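Local coordinates for uncharacterized protein (Bacteroides caccae, PDB 4L7A), which is uncharacterized but is probably a zinc-dependent metallopeptidase, at residues 76-81 against 245-251; 140-144 against 200-205. All coordinates share one frame; numbering follows the deposited sequence.

Interaction 2 is nested within the chain loop that interaction 1 closes, and their centres lie about 15 Å apart. The pairing of 140-144 with 200-205 is buried near the middle of the chain and joins two helices through charge, hydrogen bonding and alanine packing. That of 76-81 with 245-251 is more peripheral and only partly buried; it joins the end of one helix to the turn and start of another by apolar packing and one bridging water. The two meet directly, for Tyr-77 OH and His-143 ND1 lie 2.7 Å apart, a probable hydrogen bond running from the end of helix 59-81 to helix 131-153.

Interaction 1: 76-81 against 245-251; sequences AYDEVG and QVDLDLL
Gly-81 and Val-246 bring their CA atoms within 5.2 Å of each other, and Val-80 and Leu-251 meet almost as closely, so the last turn of helix 59-81 rests against both the turn at 245-247 and the first turn of helix 248-260. Val-80 buries the largest surface, Leu-251 the next. With CG1 anti to its backbone N (chi1 -180°) and CG2 beside that N, the two methyls of Val-80 divide the work: CG1 lies 3.7 Å from Asp-247 O and also meets Val-246 CG1, while CG2 lies 3.9 Å from Leu-251 CA and touches Leu-250 CG. A compact, branched residue suits this place between backbone and side chains. Leu-251 reaches back along helix 59-81, its CD1 3.6 Å from Ala-76 O and 3.8 Å from Tyr-77 CD1, slanting against the tyrosine ring. Glycine fits at Gly-81 because a CB would come tight against Val-246 CG2, which lies 3.9 Å from Gly-81 CA.

Gln-245, with positive phi, turns the chain out of helix 211-244, and Asp-247 then N-caps the next helix: its OD1 accepts from Leu-250 N at 3.2 Å, from above the carboxylate plane. One water accepts from Asp-247 N and donates weakly to Val-80 O and Gln-245 O, linking the segments where no direct hydrogen bond does. Around this junction, Leu-251 also packs on Leu-207 of helix 195-208, Val-246 on Phe-85 of helix 83-88 and on Met-240 of helix 211-244, and Val-80 on Val-254 further along helix 248-260.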
loop_
_atom_site.group_PDB
_atom_site.type_symbol
_atom_site.label_atom_id
_atom_site.label_comp_id
_atom_site.label_asym_id
_atom_site.label_seq_id
_atom_site.Cartn_x
_atom_site.Cartn_y
_atom_site.Cartn_z
ATOM N N ALA A 76 10.734 5.425 0.306
ATOM C CA ALA A 76 10.538 5.761 -1.095
ATOM C C ALA A 76 9.872 7.115 -1.232
ATOM O O ALA A 76 10.251 7.990 -2.023
ATOM C CB ALA A 76 9.710 4.658 -1.791
ATOM N N TYR A 77 8.839 7.268 -0.457
ATOM C CA TYR A 77 8.142 8.525 -0.341
ATOM C C TYR A 77 9.103 9.616 0.144
ATOM O O TYR A 77 9.083 10.714 -0.412
ATOM C CB TYR A 77 6.949 8.385 0.594
ATOM C CG TYR A 77 5.691 7.736 0.006
ATOM C CD1 TYR A 77 5.741 6.830 -1.049
ATOM C CD2 TYR A 77 4.419 8.026 0.557
ATOM C CE1 TYR A 77 4.545 6.237 -1.580
ATOM C CE2 TYR A 77 3.270 7.442 0.088
ATOM C CZ TYR A 77 3.328 6.554 -0.993
ATOM O OH TYR A 77 2.169 6.041 -1.446
ATOM N N ASP A 78 9.958 9.307 1.122
ATOM C CA ASP A 78 10.920 10.290 1.596
ATOM C C ASP A 78 11.855 10.678 0.468
ATOM O O ASP A 78 12.065 11.846 0.242
ATOM C CB ASP A 78 11.814 9.770 2.732
ATOM C CG ASP A 78 11.104 9.650 4.060
ATOM O OD1 ASP A 78 10.025 10.251 4.251
ATOM O OD2 ASP A 78 11.678 8.956 4.944
ATOM N N GLU A 79 12.402 9.693 -0.243
ATOM C CA GLU A 79 13.349 9.965 -1.323
ATOM C C GLU A 79 12.782 10.898 -2.401
ATOM O O GLU A 79 13.463 11.771 -2.903
ATOM C CB GLU A 79 13.774 8.650 -1.982
ATOM C CG GLU A 79 14.972 8.761 -2.897
ATOM C CD GLU A 79 15.350 7.406 -3.518
ATOM O OE1 GLU A 79 15.406 6.359 -2.835
ATOM O OE2 GLU A 79 15.561 7.390 -4.721
ATOM N N VAL A 80 11.533 10.693 -2.784
ATOM C CA VAL A 80 10.977 11.490 -3.862
ATOM C C VAL A 80 10.223 12.729 -3.409
ATOM O O VAL A 80 10.301 13.742 -4.076
ATOM C CB VAL A 80 10.097 10.623 -4.732
ATOM C CG1 VAL A 80 9.497 11.440 -5.889
ATOM C CG2 VAL A 80 10.964 9.478 -5.288
ATOM N N GLY A 81 9.467 12.659 -2.314
ATOM C CA GLY A 81 8.627 13.807 -1.893
ATOM C C GLY A 81 9.101 14.548 -0.652
ATOM O O GLY A 81 8.617 15.609 -0.355
ATOM N N GLN A 245 4.352 18.383 -5.043
ATOM C CA GLN A 245 5.725 18.438 -5.576
ATOM C C GLN A 245 6.332 17.051 -5.705
ATOM O O GLN A 245 7.474 16.847 -5.446
ATOM C CB GLN A 245 6.605 19.361 -4.743
ATOM C CG GLN A 245 6.102 20.806 -4.751
ATOM C CD GLN A 245 4.857 21.033 -3.882
ATOM O OE1 GLN A 245 4.803 20.646 -2.712
ATOM N NE2 GLN A 245 3.846 21.654 -4.462
ATOM N N VAL A 246 5.547 16.085 -6.122
ATOM C CA VAL A 246 6.065 14.747 -6.276
ATOM C C VAL A 246 6.030 14.407 -7.752
ATOM O O VAL A 246 5.010 14.582 -8.402
ATOM C CB VAL A 246 5.181 13.739 -5.485
ATOM C CG1 VAL A 246 5.422 12.319 -5.956
ATOM C CG2 VAL A 246 5.413 13.869 -4.026
ATOM N N ASP A 247 7.133 13.860 -8.241
ATOM C CA ASP A 247 7.234 13.316 -9.593
ATOM C C ASP A 247 6.794 11.825 -9.512
ATOM O O ASP A 247 7.526 10.968 -9.015
ATOM C CB ASP A 247 8.674 13.493 -10.070
ATOM C CG ASP A 247 8.932 12.879 -11.447
ATOM O OD1 ASP A 247 8.103 12.069 -11.957
ATOM O OD2 ASP A 247 10.020 13.176 -12.001
ATOM N N LEU A 248 5.596 11.535 -9.985
ATOM C CA LEU A 248 5.039 10.242 -9.796
ATOM C C LEU A 248 5.791 9.110 -10.580
ATOM O O LEU A 248 5.970 8.001 -10.054
ATOM C CB LEU A 248 3.567 10.236 -10.205
ATOM C CG LEU A 248 2.759 9.008 -9.743
ATOM C CD1 LEU A 248 2.557 9.061 -8.249
ATOM C CD2 LEU A 248 1.398 8.967 -10.424
ATOM N N ASP A 249 6.233 9.392 -11.804
ATOM C CA ASP A 249 7.020 8.401 -12.576
ATOM C C ASP A 249 8.306 8.056 -11.840
ATOM O O ASP A 249 8.663 6.877 -11.711
ATOM C CB ASP A 249 7.309 8.852 -14.037
ATOM C CG ASP A 249 7.832 7.699 -14.916
ATOM O OD1 ASP A 249 7.282 6.538 -14.911
ATOM O OD2 ASP A 249 8.831 7.918 -15.625
ATOM N N LEU A 250 8.972 9.072 -11.312
ATOM C CA LEU A 250 10.158 8.841 -10.517
ATOM C C LEU A 250 9.839 7.980 -9.288
ATOM O O LEU A 250 10.604 7.084 -8.950
ATOM C CB LEU A 250 10.750 10.178 -10.093
ATOM C CG LEU A 250 12.003 10.071 -9.245
ATOM C CD1 LEU A 250 13.071 9.277 -9.997
ATOM C CD2 LEU A 250 12.506 11.519 -8.812
ATOM N N LEU A 251 8.738 8.300 -8.606
ATOM C CA LEU A 251 8.323 7.552 -7.422
ATOM C C LEU A 251 8.042 6.095 -7.787
ATOM O O LEU A 251 8.464 5.187 -7.075
ATOM C CB LEU A 251 7.117 8.189 -6.705
ATOM C CG LEU A 251 6.576 7.492 -5.435
ATOM C CD1 LEU A 251 7.607 7.367 -4.367
ATOM C CD2 LEU A 251 5.445 8.276 -4.865
HETATM O O HOH W 1 9.569 14.847 -7.130
#

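Interaction 2: 140-144 against 200-205; sequences KVMHH and AEVTAC
Lys-140, His-144 and Ala-204 bury the most surface where helix 131-153 crosses helix 195-208, the axes of the two short segments approaching to 8.1 Å at 130° between their directions. Ala-204 makes that closeness possible: its small methyl, suited to a place tight against the backbone, sits 3.5 Å from Lys-140 O and also meets the CB atoms of His-143 and His-144. Lys-140 passes beside this methyl, its chain bent at chi2 (76°) and again at chi4. Those bends bring CE to 3.6 Å from Cys-205 SG and set NZ in a salt bridge with Glu-201, 3.0 Å from OE1 on the syn side, with a weaker bond to OE2.

His-144 begins the sequence His-Glu-Phe-Ala-His, an instance of the HExxH motif of zinc peptidases, and is therefore a probable metal ligand. The arrangement resembles that of gluzincins such as thermolysin, where an Asp one turn after the third zinc ligand, on the helix following the HExxH helix, orients the first histidine. His-144 ND1 donates to Glu-201 OE2 at 2.8 Å on the anti side; with ND1 engaged by the acid, NE2 points away from it. Ala-200 CB lies over one ring face, 3.4 Å from the centroid in a CH-pi contact, and probably limits the ring's rotation further. Replacing Glu-201 by an alanine would probably leave Lys-140 without its counter-charge and His-144 ND1 without its acceptor, setting the ring freer to turn. Beyond the two segments, Thr-188 OG1 is hydrogen-bonded to Glu-201 OE1, and Glu-197, one turn before Glu-201, touches His-144.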
loop_
_atom_site.group_PDB
_atom_site.type_symbol
_atom_site.label_atom_id
_atom_site.label_comp_id
_atom_site.label_asym_id
_atom_site.label_seq_id
_atom_site.Cartn_x
_atom_site.Cartn_y
_atom_site.Cartn_z
ATOM N N LYS A 140 -0.075 -2.655 -2.579
ATOM C CA LYS A 140 -1.099 -2.054 -3.456
ATOM C C LYS A 140 -2.183 -1.328 -2.633
ATOM O O LYS A 140 -2.500 -0.143 -2.854
ATOM C CB LYS A 140 -1.694 -3.101 -4.404
ATOM C CG LYS A 140 -3.087 -2.811 -4.947
ATOM C CD LYS A 140 -2.967 -1.780 -6.017
ATOM C CE LYS A 140 -4.346 -1.222 -6.447
ATOM N NZ LYS A 140 -5.410 -2.245 -6.566
ATOM N N VAL A 141 -2.811 -2.052 -1.729
ATOM C CA VAL A 141 -3.851 -1.435 -0.880
ATOM C C VAL A 141 -3.320 -0.278 -0.036
ATOM O O VAL A 141 -4.003 0.737 0.149
ATOM C CB VAL A 141 -4.497 -2.475 0.050
ATOM C CG1 VAL A 141 -5.449 -1.829 0.940
ATOM C CG2 VAL A 141 -5.249 -3.494 -0.828
HETATM N N MSE A 142 -2.111 -0.408 0.465
HETATM C CA MSE A 142 -1.524 0.678 1.221
HETATM C C MSE A 142 -1.389 1.972 0.414
HETATM O O MSE A 142 -1.862 3.005 0.854
HETATM C CB MSE A 142 -0.173 0.272 1.838
HETATM C CG MSE A 142 -0.366 -0.739 2.987
HETATM SE SE MSE A 142 1.310 -1.624 3.486
HETATM C CE MSE A 142 1.832 -0.309 4.838
ATOM N N HIS A 143 -0.727 1.902 -0.750
ATOM C CA HIS A 143 -0.610 3.083 -1.601
ATOM C C HIS A 143 -1.966 3.636 -1.981
ATOM O O HIS A 143 -2.140 4.837 -2.135
ATOM C CB HIS A 143 0.223 2.836 -2.874
ATOM C CG HIS A 143 1.641 2.500 -2.585
ATOM N ND1 HIS A 143 2.508 3.409 -2.000
ATOM C CD2 HIS A 143 2.337 1.345 -2.726
ATOM C CE1 HIS A 143 3.684 2.836 -1.823
ATOM N NE2 HIS A 143 3.605 1.577 -2.229
ATOM N N HIS A 144 -2.947 2.773 -2.114
ATOM C CA HIS A 144 -4.288 3.238 -2.451
ATOM C C HIS A 144 -4.782 4.142 -1.292
ATOM O O HIS A 144 -5.252 5.229 -1.512
ATOM C CB HIS A 144 -5.250 2.066 -2.710
ATOM C CG HIS A 144 -6.696 2.463 -2.804
ATOM N ND1 HIS A 144 -7.481 2.162 -3.895
ATOM C CD2 HIS A 144 -7.511 3.099 -1.926
ATOM C CE1 HIS A 144 -8.713 2.611 -3.692
ATOM N NE2 HIS A 144 -8.764 3.153 -2.482
ATOM N N ALA A 200 -7.593 6.747 -6.701
ATOM C CA ALA A 200 -6.728 6.048 -5.767
ATOM C C ALA A 200 -6.131 4.774 -6.413
ATOM O O ALA A 200 -4.973 4.462 -6.181
ATOM C CB ALA A 200 -7.458 5.681 -4.446
ATOM N N GLU A 201 -6.926 4.095 -7.246
ATOM C CA GLU A 201 -6.486 2.885 -7.947
ATOM C C GLU A 201 -5.482 3.182 -9.042
ATOM O O GLU A 201 -4.510 2.439 -9.199
ATOM C CB GLU A 201 -7.662 2.136 -8.545
ATOM C CG GLU A 201 -8.541 1.375 -7.508
ATOM C CD GLU A 201 -7.811 0.146 -6.952
ATOM O OE1 GLU A 201 -7.884 -0.903 -7.627
ATOM O OE2 GLU A 201 -7.140 0.243 -5.892
ATOM N N VAL A 202 -5.705 4.244 -9.805
ATOM C CA VAL A 202 -4.751 4.600 -10.847
ATOM C C VAL A 202 -3.417 4.854 -10.191
ATOM O O VAL A 202 -2.418 4.340 -10.597
ATOM C CB VAL A 202 -5.252 5.778 -11.685
ATOM C CG1 VAL A 202 -4.142 6.320 -12.588
ATOM C CG2 VAL A 202 -6.438 5.357 -12.510
ATOM N N THR A 203 -3.400 5.622 -9.116
ATOM C CA THR A 203 -2.175 5.941 -8.398
ATOM C C THR A 203 -1.476 4.702 -7.831
ATOM O O THR A 203 -0.270 4.498 -8.023
ATOM C CB THR A 203 -2.493 6.907 -7.203
ATOM O OG1 THR A 203 -3.256 8.043 -7.643
ATOM C CG2 THR A 203 -1.210 7.394 -6.541
ATOM N N ALA A 204 -2.237 3.836 -7.135
ATOM C CA ALA A 204 -1.700 2.645 -6.508
ATOM C C ALA A 204 -1.244 1.599 -7.524
ATOM O O ALA A 204 -0.216 0.911 -7.295
ATOM C CB ALA A 204 -2.726 2.018 -5.609
ATOM N N CYS A 205 -2.001 1.454 -8.600
ATOM C CA CYS A 205 -1.561 0.532 -9.684
ATOM C C CYS A 205 -0.308 1.055 -10.382
ATOM O O CYS A 205 0.656 0.315 -10.621
ATOM C CB CYS A 205 -2.659 0.290 -10.697
ATOM S SG CYS A 205 -4.093 -0.650 -10.041
#